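Local coordinates for protein EDTA monooxygenase (EDTA-degrading bacterium BNC1, PDB 5DQP) that probably oxidises EDTA as an FMN-dependent monooxygenase, consuming molecular oxygen and reduced flavin, with a flavin reductase as its physical partner, at residues 143-146 against 147-150; 314-317 against 318-322; 344-347 against 348-352. All blocks are in the same frame, centred on the assembly; numbering follows the deposited sequence.

Contact 1. Residues 143-146 against 147-150; sequences HDNR and YERA. With SO4 (sulfate ion), chain D.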
loop_
_atom_site.group_PDB
_atom_site.type_symbol
_atom_site.label_atom_id
_atom_site.label_comp_id
_atom_site.label_asym_id
_atom_site.label_seq_id
_atom_site.Cartn_x
_atom_site.Cartn_y
_atom_site.Cartn_z
ATOM N N HIS A 143 14.222 23.972 4.351
ATOM C CA HIS A 143 13.208 23.772 5.381
ATOM C C HIS A 143 11.899 24.502 5.055
ATOM O O HIS A 143 10.807 23.933 5.179
ATOM C CB HIS A 143 13.780 24.228 6.725
ATOM C CG HIS A 143 12.871 23.984 7.884
ATOM N ND1 HIS A 143 12.731 22.743 8.470
ATOM C CD2 HIS A 143 12.052 24.822 8.564
ATOM C CE1 HIS A 143 11.865 22.829 9.464
ATOM N NE2 HIS A 143 11.439 24.078 9.543
ATOM N N ASP A 144 11.986 25.764 4.626
ATOM C CA ASP A 144 10.773 26.531 4.360
ATOM C C ASP A 144 10.013 26.001 3.148
ATOM O O ASP A 144 8.777 26.020 3.136
ATOM C CB ASP A 144 11.108 28.006 4.153
ATOM C CG ASP A 144 11.555 28.691 5.434
ATOM O OD1 ASP A 144 11.057 28.311 6.517
ATOM O OD2 ASP A 144 12.408 29.605 5.351
ATOM N N ASN A 145 10.719 25.561 2.101
ATOM C CA ASN A 145 10.010 25.093 0.906
ATOM C C ASN A 145 9.392 23.721 1.141
ATOM O O ASN A 145 8.303 23.437 0.638
ATOM C CB ASN A 145 10.943 25.051 -0.311
ATOM C CG ASN A 145 11.215 26.430 -0.895
ATOM O OD1 ASN A 145 10.491 27.392 -0.629
ATOM N ND2 ASN A 145 12.266 26.526 -1.704
ATOM N N ARG A 146 10.093 22.855 1.871
ATOM C CA ARG A 146 9.525 21.598 2.350
ATOM C C ARG A 146 8.135 21.790 2.928
ATOM O O ARG A 146 7.187 21.083 2.572
ATOM C CB ARG A 146 10.434 20.992 3.423
ATOM C CG ARG A 146 11.538 20.070 2.897
ATOM C CD ARG A 146 12.293 19.409 4.068
ATOM N NE ARG A 146 13.388 20.250 4.547
ATOM C CZ ARG A 146 13.989 20.108 5.722
ATOM N NH1 ARG A 146 13.593 19.165 6.560
ATOM N NH2 ARG A 146 14.973 20.925 6.070
ATOM N N TYR A 147 8.005 22.730 3.851
ATOM C CA TYR A 147 6.760 22.871 4.574
ATOM C C TYR A 147 5.716 23.623 3.761
ATOM O O TYR A 147 4.520 23.317 3.857
ATOM C CB TYR A 147 7.045 23.512 5.934
ATOM C CG TYR A 147 7.380 22.430 6.927
ATOM C CD1 TYR A 147 6.375 21.639 7.453
ATOM C CD2 TYR A 147 8.699 22.145 7.281
ATOM C CE1 TYR A 147 6.645 20.610 8.319
ATOM C CE2 TYR A 147 8.984 21.113 8.159
ATOM C CZ TYR A 147 7.939 20.355 8.673
ATOM O OH TYR A 147 8.163 19.329 9.547
ATOM N N GLU A 148 6.139 24.552 2.912
ATOM C CA GLU A 148 5.182 25.189 2.018
ATOM C C GLU A 148 4.614 24.183 1.018
ATOM O O GLU A 148 3.420 24.209 0.695
ATOM C CB GLU A 148 5.849 26.365 1.303
ATOM C CG GLU A 148 5.025 26.934 0.172
ATOM C CD GLU A 148 5.661 28.168 -0.452
ATOM O OE1 GLU A 148 4.951 29.183 -0.619
ATOM O OE2 GLU A 148 6.867 28.125 -0.776
ATOM N N ARG A 149 5.459 23.297 0.504
ATOM C CA ARG A 149 4.961 22.228 -0.352
ATOM C C ARG A 149 4.007 21.325 0.413
ATOM O O ARG A 149 2.940 20.956 -0.101
ATOM C CB ARG A 149 6.139 21.431 -0.906
ATOM C CG ARG A 149 5.774 20.271 -1.786
ATOM C CD ARG A 149 7.063 19.734 -2.395
ATOM N NE ARG A 149 6.866 18.559 -3.220
ATOM C CZ ARG A 149 6.739 18.609 -4.540
ATOM N NH1 ARG A 149 6.575 17.490 -5.223
ATOM N NH2 ARG A 149 6.781 19.778 -5.175
ATOM N N ALA A 150 4.385 20.950 1.647
ATOM C CA ALA A 150 3.557 20.057 2.445
ATOM C C ALA A 150 2.187 20.662 2.684
ATOM O O ALA A 150 1.174 19.950 2.679
ATOM C CB ALA A 150 4.222 19.756 3.786
HETATM S S SO4 D . 10.814 19.427 11.638
HETATM O O1 SO4 D . 12.025 20.249 11.573
HETATM O O2 SO4 D . 11.081 18.262 12.481
HETATM O O3 SO4 D . 9.690 20.180 12.195
HETATM O O4 SO4 D . 10.475 18.996 10.281
#

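Contact 2. Residues 314-317 against 318-322; sequences QVLQ and EKDFN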
loop_
_atom_site.group_PDB
_atom_site.type_symbol
_atom_site.label_atom_id
_atom_site.label_comp_id
_atom_site.label_asym_id
_atom_site.label_seq_id
_atom_site.Cartn_x
_atom_site.Cartn_y
_atom_site.Cartn_z
ATOM N N GLN A 314 25.128 11.410 42.448
ATOM C CA GLN A 314 24.476 12.406 43.262
ATOM C C GLN A 314 23.391 13.146 42.483
ATOM O O GLN A 314 23.476 13.343 41.266
ATOM C CB GLN A 314 25.514 13.371 43.828
ATOM C CG GLN A 314 25.939 14.477 42.960
ATOM C CD GLN A 314 27.038 15.295 43.672
ATOM O OE1 GLN A 314 28.155 14.797 43.899
ATOM N NE2 GLN A 314 26.708 16.529 44.062
ATOM N N VAL A 315 22.351 13.551 43.204
ATOM C CA VAL A 315 21.286 14.328 42.592
ATOM C C VAL A 315 21.875 15.607 42.029
ATOM O O VAL A 315 22.478 16.406 42.760
ATOM C CB VAL A 315 20.181 14.645 43.596
ATOM C CG1 VAL A 315 19.211 15.672 42.963
ATOM C CG2 VAL A 315 19.466 13.384 43.998
ATOM N N LEU A 316 21.670 15.819 40.732
ATOM C CA LEU A 316 22.178 17.002 40.052
ATOM C C LEU A 316 21.416 18.252 40.468
ATOM O O LEU A 316 20.206 18.222 40.722
ATOM C CB LEU A 316 22.065 16.813 38.546
ATOM C CG LEU A 316 22.994 15.760 37.970
ATOM C CD1 LEU A 316 22.497 15.296 36.586
ATOM C CD2 LEU A 316 24.386 16.345 37.869
ATOM N N GLN A 317 22.140 19.363 40.515
ATOM C CA GLN A 317 21.583 20.666 40.828
ATOM C C GLN A 317 21.834 21.608 39.667
ATOM O O GLN A 317 22.758 21.416 38.867
ATOM C CB GLN A 317 22.194 21.265 42.107
ATOM C CG GLN A 317 21.956 20.437 43.368
ATOM C CD GLN A 317 22.180 21.259 44.613
ATOM O OE1 GLN A 317 23.302 21.355 45.102
ATOM N NE2 GLN A 317 21.114 21.879 45.123
ATOM N N GLU A 318 21.007 22.649 39.612
ATOM C CA GLU A 318 21.133 23.671 38.578
ATOM C C GLU A 318 22.572 24.160 38.449
ATOM O O GLU A 318 23.116 24.248 37.342
ATOM C CB GLU A 318 20.193 24.838 38.892
ATOM C CG GLU A 318 20.680 26.168 38.344
ATOM C CD GLU A 318 20.742 26.190 36.820
ATOM O OE1 GLU A 318 19.778 25.695 36.176
ATOM O OE2 GLU A 318 21.753 26.698 36.270
ATOM N N LYS A 319 23.207 24.472 39.579
ATOM C CA LYS A 319 24.577 24.983 39.569
ATOM C C LYS A 319 25.587 23.980 39.018
ATOM O O LYS A 319 26.723 24.362 38.741
ATOM C CB LYS A 319 24.999 25.388 40.991
ATOM C CG LYS A 319 24.053 26.382 41.665
ATOM C CD LYS A 319 24.437 26.632 43.125
ATOM C CE LYS A 319 23.517 27.661 43.782
ATOM N NZ LYS A 319 24.020 28.092 45.124
ATOM N N ASP A 320 25.232 22.701 38.902
ATOM C CA ASP A 320 26.202 21.724 38.427
ATOM C C ASP A 320 26.412 21.795 36.923
ATOM O O ASP A 320 27.452 21.350 36.436
ATOM C CB ASP A 320 25.770 20.298 38.770
ATOM C CG ASP A 320 25.659 20.044 40.264
ATOM O OD1 ASP A 320 26.442 20.613 41.053
ATOM O OD2 ASP A 320 24.779 19.240 40.639
ATOM N N PHE A 321 25.446 22.330 36.179
ATOM C CA PHE A 321 25.492 22.322 34.721
ATOM C C PHE A 321 26.196 23.560 34.187
ATOM O O PHE A 321 25.976 24.669 34.676
ATOM C CB PHE A 321 24.084 22.270 34.143
ATOM C CG PHE A 321 23.303 21.053 34.544
ATOM C CD1 PHE A 321 23.475 19.857 33.870
ATOM C CD2 PHE A 321 22.389 21.110 35.586
ATOM C CE1 PHE A 321 22.757 18.730 34.230
ATOM C CE2 PHE A 321 21.662 19.982 35.949
ATOM C CZ PHE A 321 21.846 18.793 35.259
ATOM N N ASN A 322 27.036 23.368 33.163
ATOM C CA ASN A 322 27.664 24.488 32.453
ATOM C C ASN A 322 27.512 24.195 30.959
ATOM O O ASN A 322 28.405 23.634 30.318
ATOM C CB ASN A 322 29.130 24.667 32.880
ATOM C CG ASN A 322 29.280 24.837 34.382
ATOM O OD1 ASN A 322 29.124 25.939 34.916
ATOM N ND2 ASN A 322 29.570 23.740 35.076
HETATM O O HOH W 1 24.558 18.091 42.938
#

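Contact 3. Residues 344-347 against 348-352; sequences EKLS and LRQLA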
loop_
_atom_site.group_PDB
_atom_site.type_symbol
_atom_site.label_atom_id
_atom_site.label_comp_id
_atom_site.label_asym_id
_atom_site.label_seq_id
_atom_site.Cartn_x
_atom_site.Cartn_y
_atom_site.Cartn_z
ATOM N N GLU A 344 12.909 15.543 37.559
ATOM C CA GLU A 344 12.817 14.180 38.069
ATOM C C GLU A 344 13.863 13.885 39.150
ATOM O O GLU A 344 13.881 12.773 39.700
ATOM C CB GLU A 344 12.913 13.181 36.896
ATOM C CG GLU A 344 11.704 13.288 35.955
ATOM C CD GLU A 344 11.752 12.420 34.666
ATOM O OE1 GLU A 344 11.059 12.803 33.683
ATOM O OE2 GLU A 344 12.433 11.361 34.619
ATOM N N LYS A 345 14.635 14.879 39.553
ATOM C CA LYS A 345 15.640 14.743 40.597
ATOM C C LYS A 345 16.661 13.640 40.336
ATOM O O LYS A 345 16.837 12.798 41.138
ATOM C CB LYS A 345 14.969 14.620 41.975
ATOM C CG LYS A 345 13.733 15.509 42.112
ATOM C CD LYS A 345 13.185 15.694 43.504
ATOM C CE LYS A 345 12.476 17.007 43.684
ATOM N NZ LYS A 345 11.169 17.044 43.039
ATOM N N LEU A 346 17.295 13.668 39.170
ATOM C CA LEU A 346 18.125 12.567 38.713
ATOM C C LEU A 346 19.599 12.826 38.990
ATOM O O LEU A 346 20.050 13.975 39.096
ATOM C CB LEU A 346 17.920 12.304 37.217
ATOM C CG LEU A 346 16.499 11.900 36.775
ATOM C CD1 LEU A 346 16.443 11.612 35.298
ATOM C CD2 LEU A 346 15.930 10.695 37.552
ATOM N N SER A 347 20.337 11.724 39.141
ATOM C CA SER A 347 21.779 11.724 39.029
ATOM C C SER A 347 22.171 11.676 37.554
ATOM O O SER A 347 21.343 11.447 36.665
ATOM C CB SER A 347 22.372 10.523 39.760
ATOM O OG SER A 347 21.998 9.338 39.091
ATOM N N LEU A 348 23.457 11.882 37.293
ATOM C CA LEU A 348 23.930 11.805 35.916
ATOM C C LEU A 348 23.754 10.406 35.342
ATOM O O LEU A 348 23.360 10.246 34.183
ATOM C CB LEU A 348 25.392 12.237 35.855
ATOM C CG LEU A 348 26.003 12.246 34.459
ATOM C CD1 LEU A 348 25.204 13.151 33.487
ATOM C CD2 LEU A 348 27.458 12.695 34.563
ATOM N N ARG A 349 24.060 9.381 36.138
ATOM C CA ARG A 349 23.916 8.000 35.688
ATOM C C ARG A 349 22.475 7.695 35.318
ATOM O O ARG A 349 22.214 6.973 34.351
ATOM C CB ARG A 349 24.386 7.038 36.789
ATOM C CG ARG A 349 24.548 5.599 36.313
ATOM C CD ARG A 349 24.470 4.581 37.457
ATOM N NE ARG A 349 25.586 4.686 38.404
ATOM C CZ ARG A 349 26.848 4.379 38.115
ATOM N NH1 ARG A 349 27.171 3.959 36.896
ATOM N NH2 ARG A 349 27.795 4.503 39.039
ATOM N N GLN A 350 21.526 8.210 36.101
ATOM C CA GLN A 350 20.125 7.993 35.783
ATOM C C GLN A 350 19.746 8.753 34.524
ATOM O O GLN A 350 19.047 8.225 33.660
ATOM C CB GLN A 350 19.237 8.416 36.962
ATOM C CG GLN A 350 19.370 7.530 38.192
ATOM C CD GLN A 350 18.636 8.095 39.383
ATOM O OE1 GLN A 350 18.599 9.310 39.586
ATOM N NE2 GLN A 350 18.054 7.219 40.186
ATOM N N LEU A 351 20.192 9.999 34.414
ATOM C CA LEU A 351 19.856 10.805 33.251
ATOM C C LEU A 351 20.354 10.162 31.952
ATOM O O LEU A 351 19.648 10.185 30.944
ATOM C CB LEU A 351 20.429 12.214 33.432
ATOM C CG LEU A 351 20.231 13.195 32.278
ATOM C CD1 LEU A 351 18.743 13.524 32.091
ATOM C CD2 LEU A 351 21.055 14.460 32.546
ATOM N N ALA A 352 21.555 9.574 31.962
ATOM C CA ALA A 352 22.106 8.939 30.762
ATOM C C ALA A 352 21.167 7.891 30.180
ATOM O O ALA A 352 21.086 7.722 28.956
ATOM C CB ALA A 352 23.448 8.278 31.075
#

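Contact 1. Residues 143-146 against 147-150
His143 and Tyr147 stand one turn apart at the start of helix 143-161, and their rings meet at a slant, with planes 56° apart. The closest approach is His143 CE1 to Tyr147 CE2, 3.6 Å, and Tyr147 CD2 lies over one face of the imidazole, toward its rim. CG anti to the backbone N (chi1 -176°) turns the imidazole toward Tyr147, bringing CE1 up to CE2. Tyr147 OH donates to O4 of a sulfate ion, at the edge of the phenol ring; the 2.4 Å separation of OH and O4 is very short, so its exact length is doubtful. Ser216 OG is a second partner of the sulfate, while His143 approaches it with carbon, CE1 to O1 at 3.3 Å. In this luciferase-like TIM-barrel monooxygenase, His143, Tyr147 and Ser216 are predicted FMN ligands, so the sulfate, probably from the crystallisation liquor, may mark a phosphate position. The first-turn backbone bond is weak, Tyr147 N to His143 O at 3.3 Å. Regular bonds follow: Glu148 N to Asp144 O at 3.0 Å, Arg149 N to Asn145 O at 2.9 Å and Ala150 N to Arg146 O at 3.0 Å. The backbone N-H of Asn145 donates to Thr142 OG1. The Glu148 and Asn145 side chains lie side by side, OE2 near OD1 without a hydrogen bond; OE2 instead bonds weakly to Tyr191 OH, with a long, weak ion pair to Lys190 NZ.

Contact 2. Residues 314-317 against 318-322
Asp320 grips Gln317 at both ends of its backbone. OD2 accepts from Gln317 N at 2.6 Å, while Asp320 N donates to Gln317 O at 2.8 Å; the two bonds bracket the 3-10 turn 318-320 from the residue before it, Gln317. Phe321 N to Glu318 O, 3.2 Å, continues the turn. The carboxylate is set back toward Gln317 with Asp320 CG anti to the carbonyl carbon of its own residue (chi1 -62°), and the Gln317 N-H reaches OD2 from above the carboxylate plane, 43° out of it. One water gives OD2 a second donor; the same water donates to Val315 O and accepts from Gln314 NE2, tying residues 314-315 to the turn. Gln314 OE1 is in turn held by Asn311 N. Beyond these polar bonds the chain turns its apolar side to helix 331-344: Leu316 and Phe321 both rest on Ala341, and both touch Ile305. Their side chains cross at about a right angle, in a segment that links helices 292-303 and 331-344. Leu316 meets the far end of the phenyl ring, CD1 to Phe321 CZ at 3.8 Å, while Gln317 O comes obliquely to the ring atoms CD2 and CE2, 3.3 Å from Phe321 CD2.

Contact 3. Residues 344-347 against 348-352
Gln350 folds back over Ser347, and from CB to OE1 its side chain follows the residues before the helix. CB lies 3.6 Å from Ser347 OG and also borders Leu346 CB and CD2. CG, anti to the carbonyl carbon of its own residue (chi1 -68°), passes closest to the hydroxyl, 3.3 Å from Ser347 OG. Beyond CG the chain is extended and brings the amide back to the N-terminal side of the serine. There OE1 accepts from Ser347 N at 3.0 Å in a nearly straight bond (168°), and it also rests 3.4 Å from Leu346 CA and 3.6 Å from Leu346 CD2. The return bond runs from Gln350 N to Ser347 OG, 3.2 Å. Ser347 is the N-cap of helix 348-354 and the pair is a capping box; the serine hydroxyl sits between its backbone N and carbonyl carbon (chi1 67°), from where it faces the first turn. Leu351 N to Ser347 O, 2.9 Å, starts the regular helix bonding. Just upstream, Lys345 ends helix 331-344 in a Schellman motif with positive phi. Leu346 bridges the two helices: its side chain meets Val340 on the earlier one, and its CD1 lies against the backbone of Leu351 on the later one. The backbone N-H groups of Ser347 and Gln350 are thus met by each other's side-chain oxygens, as a capping box does where intrahelical acceptors are lacking.

Contact 1 lies on the surface about 40 Å, centre to centre, from contact 2 and 38 Å from contact 3; it is a helix start beside a predicted FMN site, with aromatic rings and a sulfate. Contacts 2 and 3 are partly buried neighbours, their centres about 10 Å apart, far from the predicted FMN site. Both pack on helix 331-344 and are joined directly by a probable hydrogen bond, Leu316 N to Leu346 O, and by Leu316 CD1 against the Ser347-Leu348 peptide. Each uses a side-chain oxygen to accept a backbone N-H three residues earlier: a carboxylate with a water in contact 2, an amide in the capping box of contact 3.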